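Local atomic coordinates of capsule biosynthesis protein CapD proenzyme (Bacillus anthracis, PDB entry 3G9K), a protein that cleaves the poly-gamma-D-glutamate capsule of Bacillus anthracis and, as a transpeptidase, joins it by an amide bond to meso-diaminopimelic acid of the peptidoglycan. Residues A[29-32]-A[33-37]; A[123-126]-A[127-130]; A[174-177]-A[178-182]; A[191-195]-A[196-200]. All coordinates share one frame; numbering follows the deposited sequence.

Contact 1 (A[29-32]-A[33-37])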
# COMPACT_ATOMS: atom_id res chain seq x y z
N LEU A 29 7.77 14.33 -1.78
CA LEU A 29 8.95 14.14 -2.63
C LEU A 29 8.75 13.01 -3.64
O LEU A 29 9.28 13.05 -4.73
CB LEU A 29 10.23 13.93 -1.80
CG LEU A 29 10.72 15.12 -0.96
CD1 LEU A 29 12.06 14.81 -0.20
CD2 LEU A 29 10.85 16.36 -1.85
N ALA A 30 7.98 11.99 -3.24
CA ALA A 30 7.58 10.90 -4.13
C ALA A 30 6.66 11.44 -5.20
O ALA A 30 6.82 11.08 -6.38
CB ALA A 30 6.91 9.75 -3.36
N VAL A 31 5.70 12.27 -4.79
CA VAL A 31 4.83 12.94 -5.78
C VAL A 31 5.70 13.72 -6.76
O VAL A 31 5.60 13.56 -7.95
CB VAL A 31 3.77 13.86 -5.14
CG1 VAL A 31 2.89 14.57 -6.25
CG2 VAL A 31 2.88 13.10 -4.12
N GLU A 32 6.58 14.56 -6.24
CA GLU A 32 7.45 15.37 -7.09
C GLU A 32 8.32 14.59 -8.09
O GLU A 32 8.39 14.95 -9.28
CB GLU A 32 8.32 16.23 -6.20
CG GLU A 32 9.21 17.17 -6.98
CD GLU A 32 10.12 17.96 -6.09
OE1 GLU A 32 9.81 18.15 -4.91
OE2 GLU A 32 11.17 18.41 -6.61
N GLU A 33 9.03 13.58 -7.61
CA GLU A 33 9.86 12.78 -8.48
C GLU A 33 9.09 11.98 -9.51
O GLU A 33 9.57 11.76 -10.63
CB GLU A 33 10.77 11.86 -7.66
CG GLU A 33 11.70 12.60 -6.73
CD GLU A 33 12.71 13.49 -7.48
OE1 GLU A 33 13.01 13.24 -8.66
OE2 GLU A 33 13.23 14.44 -6.83
N GLY A 34 7.93 11.49 -9.14
CA GLY A 34 7.04 10.80 -10.05
C GLY A 34 6.51 11.67 -11.18
O GLY A 34 6.48 11.24 -12.35
N MSE A 35 6.10 12.88 -10.80
CA MSE A 35 5.67 13.91 -11.76
C MSE A 35 6.80 14.31 -12.72
O MSE A 35 6.56 14.50 -13.91
CB MSE A 35 5.16 15.16 -11.04
CG MSE A 35 3.78 15.03 -10.39
SE MSE A 35 2.36 14.57 -11.63
CE MSE A 35 1.99 16.32 -12.40
N LYS A 36 8.03 14.49 -12.19
CA LYS A 36 9.24 14.76 -13.01
C LYS A 36 9.46 13.71 -14.13
O LYS A 36 9.69 14.09 -15.29
CB LYS A 36 10.46 14.97 -12.09
CG LYS A 36 11.79 15.49 -12.72
CD LYS A 36 12.73 15.88 -11.57
CE LYS A 36 14.13 16.25 -11.97
NZ LYS A 36 14.76 17.07 -10.84
N VAL A 37 9.38 12.42 -13.82
CA VAL A 37 9.47 11.37 -14.82
C VAL A 37 8.41 11.52 -15.90
O VAL A 37 8.66 11.34 -17.11
CB VAL A 37 9.37 9.96 -14.15
CG1 VAL A 37 9.20 8.84 -15.16
CG2 VAL A 37 10.59 9.71 -13.27

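Contact 2 (A[123-126]-A[127-130])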
# COMPACT_ATOMS: atom_id res chain seq x y z
N LEU A 123 16.39 5.53 -13.33
CA LEU A 123 15.26 5.44 -12.42
C LEU A 123 15.62 5.35 -10.92
O LEU A 123 14.83 5.79 -10.09
CB LEU A 123 14.41 4.27 -12.84
CG LEU A 123 13.93 4.26 -14.30
CD1 LEU A 123 13.09 2.99 -14.57
CD2 LEU A 123 13.11 5.52 -14.70
N LEU A 124 16.83 4.84 -10.59
CA LEU A 124 17.29 4.74 -9.21
C LEU A 124 17.91 6.03 -8.73
O LEU A 124 18.04 6.24 -7.54
CB LEU A 124 18.30 3.59 -9.06
CG LEU A 124 17.70 2.22 -8.71
CD1 LEU A 124 16.77 1.75 -9.77
CD2 LEU A 124 18.82 1.17 -8.48
N GLN A 125 18.30 6.90 -9.67
CA GLN A 125 19.08 8.06 -9.31
C GLN A 125 18.36 9.04 -8.38
O GLN A 125 18.97 9.55 -7.47
CB GLN A 125 19.66 8.79 -10.55
CG GLN A 125 20.78 9.76 -10.21
CD GLN A 125 22.02 9.06 -9.71
OE1 GLN A 125 22.48 8.09 -10.32
NE2 GLN A 125 22.56 9.53 -8.63
N PRO A 126 17.09 9.36 -8.63
CA PRO A 126 16.49 10.29 -7.64
C PRO A 126 16.54 9.80 -6.18
O PRO A 126 16.84 10.57 -5.27
CB PRO A 126 15.07 10.43 -8.15
CG PRO A 126 15.17 10.19 -9.61
CD PRO A 126 16.15 9.04 -9.70
N ALA A 127 16.23 8.52 -5.96
CA ALA A 127 16.31 7.93 -4.63
C ALA A 127 17.74 8.05 -4.08
O ALA A 127 17.91 8.44 -2.94
CB ALA A 127 15.90 6.50 -4.66
N ILE A 128 18.73 7.71 -4.90
CA ILE A 128 20.12 7.76 -4.54
C ILE A 128 20.49 9.17 -4.09
O ILE A 128 21.20 9.31 -3.11
CB ILE A 128 21.05 7.27 -5.69
CG1 ILE A 128 20.93 5.75 -5.91
CG2 ILE A 128 22.48 7.64 -5.44
CD1 ILE A 128 21.58 5.29 -7.24
N ASN A 129 19.98 10.20 -4.77
CA ASN A 129 20.29 11.60 -4.43
C ASN A 129 19.78 11.99 -3.03
O ASN A 129 20.48 12.62 -2.23
CB ASN A 129 19.67 12.55 -5.47
CG ASN A 129 20.35 12.48 -6.86
OD1 ASN A 129 19.77 12.95 -7.86
ND2 ASN A 129 21.56 11.93 -6.92
N TYR A 130 18.55 11.57 -2.71
CA TYR A 130 17.98 11.78 -1.37
C TYR A 130 18.70 10.99 -0.29
O TYR A 130 18.88 11.49 0.81
CB TYR A 130 16.47 11.46 -1.33
CG TYR A 130 15.59 12.42 -2.11
CD1 TYR A 130 15.59 13.79 -1.84
CD2 TYR A 130 14.73 11.95 -3.09
CE1 TYR A 130 14.78 14.67 -2.56
CE2 TYR A 130 13.93 12.80 -3.80
CZ TYR A 130 13.95 14.16 -3.54
OH TYR A 130 13.15 15.01 -4.27
O HOH W 1 14.41 6.73 -7.47

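Contact 3 (A[174-177]-A[178-182])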
# COMPACT_ATOMS: atom_id res chain seq x y z
N ILE A 174 20.59 12.36 6.23
CA ILE A 174 21.52 11.85 5.23
C ILE A 174 21.74 10.35 5.54
O ILE A 174 21.90 9.97 6.71
CB ILE A 174 22.91 12.55 5.25
CG1 ILE A 174 22.78 14.02 4.78
CG2 ILE A 174 23.86 11.78 4.36
CD1 ILE A 174 24.05 14.99 5.07
N GLN A 175 21.65 9.52 4.50
CA GLN A 175 21.72 8.04 4.61
C GLN A 175 22.81 7.44 3.70
O GLN A 175 22.53 6.81 2.66
CB GLN A 175 20.33 7.39 4.31
CG GLN A 175 19.25 7.70 5.35
CD GLN A 175 17.91 7.12 5.02
OE1 GLN A 175 17.54 6.04 5.48
NE2 GLN A 175 17.15 7.85 4.22
N THR A 176 24.06 7.64 4.12
CA THR A 176 25.24 7.22 3.40
C THR A 176 25.36 5.73 3.11
O THR A 176 25.65 5.36 1.98
CB THR A 176 26.47 7.71 4.12
OG1 THR A 176 26.40 9.14 4.16
CG2 THR A 176 27.74 7.26 3.39
N ASP A 177 25.13 4.89 4.12
CA ASP A 177 25.12 3.43 3.94
C ASP A 177 24.10 3.01 2.90
O ASP A 177 24.41 2.19 2.03
CB ASP A 177 24.81 2.67 5.25
CG ASP A 177 25.90 2.81 6.32
OD1 ASP A 177 26.97 3.35 6.05
OD2 ASP A 177 25.68 2.30 7.44
N LEU A 178 22.88 3.55 2.98
CA LEU A 178 21.84 3.26 2.00
C LEU A 178 22.21 3.72 0.58
O LEU A 178 21.90 3.02 -0.39
CB LEU A 178 20.46 3.83 2.41
CG LEU A 178 19.23 3.59 1.53
CD1 LEU A 178 18.97 2.09 1.31
CD2 LEU A 178 17.97 4.30 2.14
N ALA A 179 22.81 4.91 0.46
CA ALA A 179 23.30 5.37 -0.85
C ALA A 179 24.27 4.36 -1.44
O ALA A 179 24.13 3.98 -2.57
CB ALA A 179 23.92 6.74 -0.76
N ARG A 180 25.21 3.87 -0.65
CA ARG A 180 26.13 2.83 -1.09
C ARG A 180 25.40 1.62 -1.63
O ARG A 180 25.72 1.15 -2.73
CB ARG A 180 27.07 2.42 0.05
CG ARG A 180 28.19 1.49 -0.39
CD ARG A 180 29.16 1.23 0.78
NE ARG A 180 29.58 2.50 1.38
CZ ARG A 180 29.28 2.92 2.61
NH1 ARG A 180 28.58 2.19 3.46
NH2 ARG A 180 29.72 4.11 3.00
N THR A 181 24.42 1.12 -0.87
CA THR A 181 23.66 -0.04 -1.30
C THR A 181 22.94 0.24 -2.60
O THR A 181 22.96 -0.58 -3.52
CB THR A 181 22.67 -0.53 -0.20
OG1 THR A 181 23.41 -0.83 1.00
CG2 THR A 181 21.81 -1.82 -0.66
N LEU A 182 22.25 1.37 -2.65
CA LEU A 182 21.49 1.74 -3.84
C LEU A 182 22.44 1.92 -5.07
O LEU A 182 22.12 1.50 -6.17
CB LEU A 182 20.66 3.00 -3.59
CG LEU A 182 19.53 2.93 -2.56
CD1 LEU A 182 18.81 4.24 -2.43
CD2 LEU A 182 18.47 1.81 -2.93
O HOH W 2 26.15 0.25 3.20

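Contact 4 (A[191-195]-A[196-200])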
# COMPACT_ATOMS: atom_id res chain seq x y z
N LYS A 191 21.56 -8.46 -8.58
CA LYS A 191 22.72 -9.15 -7.98
C LYS A 191 23.43 -8.33 -6.91
O LYS A 191 24.04 -8.89 -6.01
CB LYS A 191 23.77 -9.56 -9.04
CG LYS A 191 23.30 -10.71 -9.95
CD LYS A 191 24.38 -11.12 -10.96
CE LYS A 191 23.98 -12.41 -11.69
NZ LYS A 191 23.99 -13.60 -10.77
N GLY A 192 23.38 -7.01 -7.05
CA GLY A 192 23.94 -6.10 -6.06
C GLY A 192 23.29 -6.17 -4.69
O GLY A 192 23.84 -5.64 -3.76
N PHE A 193 22.08 -6.72 -4.63
CA PHE A 193 21.33 -6.92 -3.37
C PHE A 193 21.33 -8.40 -2.95
O PHE A 193 21.61 -8.69 -1.80
CB PHE A 193 19.90 -6.42 -3.55
CG PHE A 193 19.03 -6.48 -2.30
CD1 PHE A 193 18.96 -5.41 -1.43
CD2 PHE A 193 18.22 -7.59 -2.05
CE1 PHE A 193 18.15 -5.44 -0.32
CE2 PHE A 193 17.40 -7.63 -0.93
CZ PHE A 193 17.37 -6.56 -0.07
N TYR A 194 21.02 -9.31 -3.91
CA TYR A 194 20.75 -10.72 -3.63
C TYR A 194 22.01 -11.60 -3.64
O TYR A 194 21.94 -12.78 -3.37
CB TYR A 194 19.70 -11.26 -4.58
CG TYR A 194 18.33 -10.63 -4.42
CD1 TYR A 194 17.43 -11.09 -3.46
CD2 TYR A 194 17.99 -9.50 -5.15
CE1 TYR A 194 16.22 -10.47 -3.28
CE2 TYR A 194 16.79 -8.89 -5.00
CZ TYR A 194 15.88 -9.38 -4.05
OH TYR A 194 14.68 -8.75 -3.91
N GLU A 195 23.18 -11.00 -3.89
CA GLU A 195 24.46 -11.71 -3.86
C GLU A 195 25.48 -10.72 -3.36
O GLU A 195 25.15 -9.58 -3.09
CB GLU A 195 24.83 -12.24 -5.24
CG GLU A 195 23.80 -13.15 -5.88
CD GLU A 195 24.19 -13.56 -7.29
OE1 GLU A 195 25.39 -13.72 -7.55
OE2 GLU A 195 23.31 -13.71 -8.14
N GLY A 196 26.71 -11.17 -3.16
CA GLY A 196 27.77 -10.28 -2.75
C GLY A 196 27.68 -9.80 -1.33
O GLY A 196 27.03 -10.42 -0.48
N GLY A 197 28.36 -8.70 -1.05
CA GLY A 197 28.41 -8.14 0.28
C GLY A 197 27.06 -7.80 0.89
O GLY A 197 26.87 -7.99 2.10
N VAL A 198 26.10 -7.31 0.09
CA VAL A 198 24.85 -6.92 0.65
C VAL A 198 24.14 -8.17 1.14
O VAL A 198 23.59 -8.16 2.24
CB VAL A 198 23.94 -6.16 -0.33
CG1 VAL A 198 22.51 -5.97 0.28
CG2 VAL A 198 24.56 -4.80 -0.65
N ALA A 199 24.13 -9.20 0.29
CA ALA A 199 23.57 -10.49 0.64
C ALA A 199 24.22 -11.08 1.86
O ALA A 199 23.54 -11.60 2.76
CB ALA A 199 23.67 -11.46 -0.53
N ARG A 200 25.54 -10.91 1.97
CA ARG A 200 26.22 -11.33 3.17
C ARG A 200 25.71 -10.56 4.41
O ARG A 200 25.50 -11.19 5.46
CB ARG A 200 27.75 -11.23 3.02
CG ARG A 200 28.34 -12.32 2.13
CD ARG A 200 29.86 -12.36 2.17
NE ARG A 200 30.51 -11.17 1.62
CZ ARG A 200 30.74 -10.94 0.32
NH1 ARG A 200 30.33 -11.80 -0.62
NH2 ARG A 200 31.36 -9.82 -0.04
O HOH W 3 26.00 -7.07 -2.87

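Contact 1 (A[29-32]-A[33-37])
Leu29 O accepts the N-H of Glu33 at 2.9 Å, and the three peptides that follow repeat the pattern: Gly34 N bonds to Ala30 O, Met35 N to Val31 O and Lys36 N to Glu32 O, each at 3.0 Å. All four are the i to i+4 bonds of helix 28-39, so the carbonyls of Leu29 to Glu32 are satisfied in this way. Gly34, with no side chain, lies buried in the helix.

The side chains divide by face. Val31 CG1 lies 4.3 Å from CG of Met35, a selenomethionine, on the side where strand 22-25 and Thr172 and Ser175 of the other CapD chain also pack. Glu33 folds back instead: with CG beside its own backbone N (chi1 -60°) and a second bend at chi2, CG rests 3.2 Å from Leu29 O and the carboxylate turns toward helix 120-133. There OE2 has a weak hydrogen bond with Tyr130 OH.

Glu32 runs out extended into solvent. Its OE2 comes 4.5 Å from OE2 of Glu33 and 5.7 Å from NZ of Lys36, too far for a salt bridge. Burial and the second acid close by would tend to raise the pKa of Glu33, while the bond with Tyr130 OH, if the hydroxyl donates, and the charge of Lys36 would probably offset this.

Contact 2 (A[123-126]-A[127-130])
Leu123 O meets Ala127 N only through a water, which donates to the carbonyl at 2.8 Å and accepts the N-H at 3.0 Å. The direct gap between Leu123 O and Ala127 N is 5.1 Å, far too long for the usual helical bond, because helix 120-133 kinks here. The water fills the opened turn and satisfies both backbone groups.

At Leu124 the regular pattern resumes, with Ile128 N bonded to its carbonyl. Ile128 sets CG1 beside its own N (chi1 -71°), which brings this branch to 3.4 Å from Leu124 O and CD1 to 4.1 Å from Leu124 CB. Both hydrophobic residues suit a buried face, where they press against helix 176-188.

Gln125 O accepts Asn129 N. The glutamine side chain, bent at chi2, carries NE2 past CG2 of Ile128 at 3.7 Å, while OE1 takes a hydrogen bond from Gln186 NE2 of helix 176-188.

Pro126 closes the segment and explains the kink: its ring nitrogen has no hydrogen to give to the preceding turn. Its carbonyl still works normally, holding Tyr130 N at 3.2 Å, and CD2 of the tyrosine ring approaches the same oxygen obliquely at 3.3 Å. Beyond it, the ring packs on Val57 and Leu29.

Proline thus costs the helix a backbone bond on its N-terminal side, and solvent makes good the neighbouring break, so the bend leaves neither Leu123 O nor Ala127 N without a partner.

Contact 3 (A[174-177]-A[178-182])
Gln175 occupies the N-cap position of helix 176-188, and its carbonyl receives Ala179 N at 2.9 Å, opening the series of i to i+4 bonds in this first turn. Arg180 N to Thr176 O and Thr181 N to Asp177 O continue it.

The turn has two unlike sides. On the packed one, the side chains of Gln175 and Leu178 run side by side in the same direction, with OE1 3.8 Å from CD2 of the leucine. Leu178 holds CG anti to its backbone N (chi1 -178°), a torsion that swings the branch bearing CD2 alongside the glutamine amide, and Val57 and Ile65 pack on the leucine. A glutamine suits the buried spot because its polar end has work to do: NE2 bonds to Val57 O, on helix 44-58. Thr181 is also buried, and its OG1 finds Ala31 O of the other CapD chain. Gly32 of that chain packs on Leu178, so this turn borders the interface.

The outer side is exposed and looser. There Asp177 and Arg180 form an i to i+3 salt bridge that is long rather than tight. Arg180 must bend at chi3 (-51°) to turn its guanidinium back over the start of the helix, where one face lies above Thr176 O and NH2 touches Thr176 CG2 at 3.7 Å. An acid in a helix's first turn probably also gains from the helix dipole.

The bridge itself is skewed: carboxylate and guanidinium planes stand 54° apart, and NH1 of Arg180 meets Asp177 OD1 at 3.3 Å from above the carboxylate plane.

Contact 4 (A[191-195]-A[196-200])
A single water ties Gly192 to Val198 across the turn: it sits 2.7 Å from Gly192 O, 2.7 Å from Glu195 O and accepts Val198 N at 3.0 Å. It serves backbone groups left over where helix 191-194 ends and the next begins, a place where the two segments share no direct hydrogen bond.

Around the water, methyl groups pack on backbone and ring. Val198, with CG1 anti to its backbone N (chi1 171°), straddles the end of the first helix: CG2 touches Gly192 O at 3.3 Å, and CG1 approaches CD1 of Phe193 obliquely at 4.0 Å. Ala199 CB lies 3.4 Å from Glu195 N; its small methyl suits so close a backbone. Phe193 in turn sets CD2 over the centre of the Tyr194 ring and meets Phe33 of the other CapD chain, while Tyr194 OH bonds to Pro102 O and Ala106 N.

Glu195 leaves helical conformation, yet its side chain reaches back so that OE2 takes Lys191 NZ on its syn side at 2.7 Å, a salt bridge along the outer edge. Gly196 follows with positive phi (72°), which glycine takes readily.

The arrangement is a short helix-to-helix linker through Glu195 and Gly196, its gap bridged by water, in the N-terminal part of a two-chain proenzyme of the gamma-glutamyltransferase family, of the Ntn clan.

Contacts 1, 2 and 3 each lie along a helix of their own, contact 3 at its N-terminal end, whereas contact 4 joins two successive helices and is the most buried. Contacts 1 and 2 meet through Glu33 and Tyr130, a polar link between helices 28-39 and 120-133. Contacts 2 and 3 meet mainly through hydrocarbon, Ile128 against Leu182, and contact 4 adds Val198 on Thr181. Helix 44-58 touches the first three in turn. Charge differs with place: contacts 3 and 4 put salt bridges outside, while contact 1 keeps one acid buried. Waters mend backbone irregularities in contacts 2 and 4, and the other CapD chain borders contacts 1, 3 and 4 but not 2.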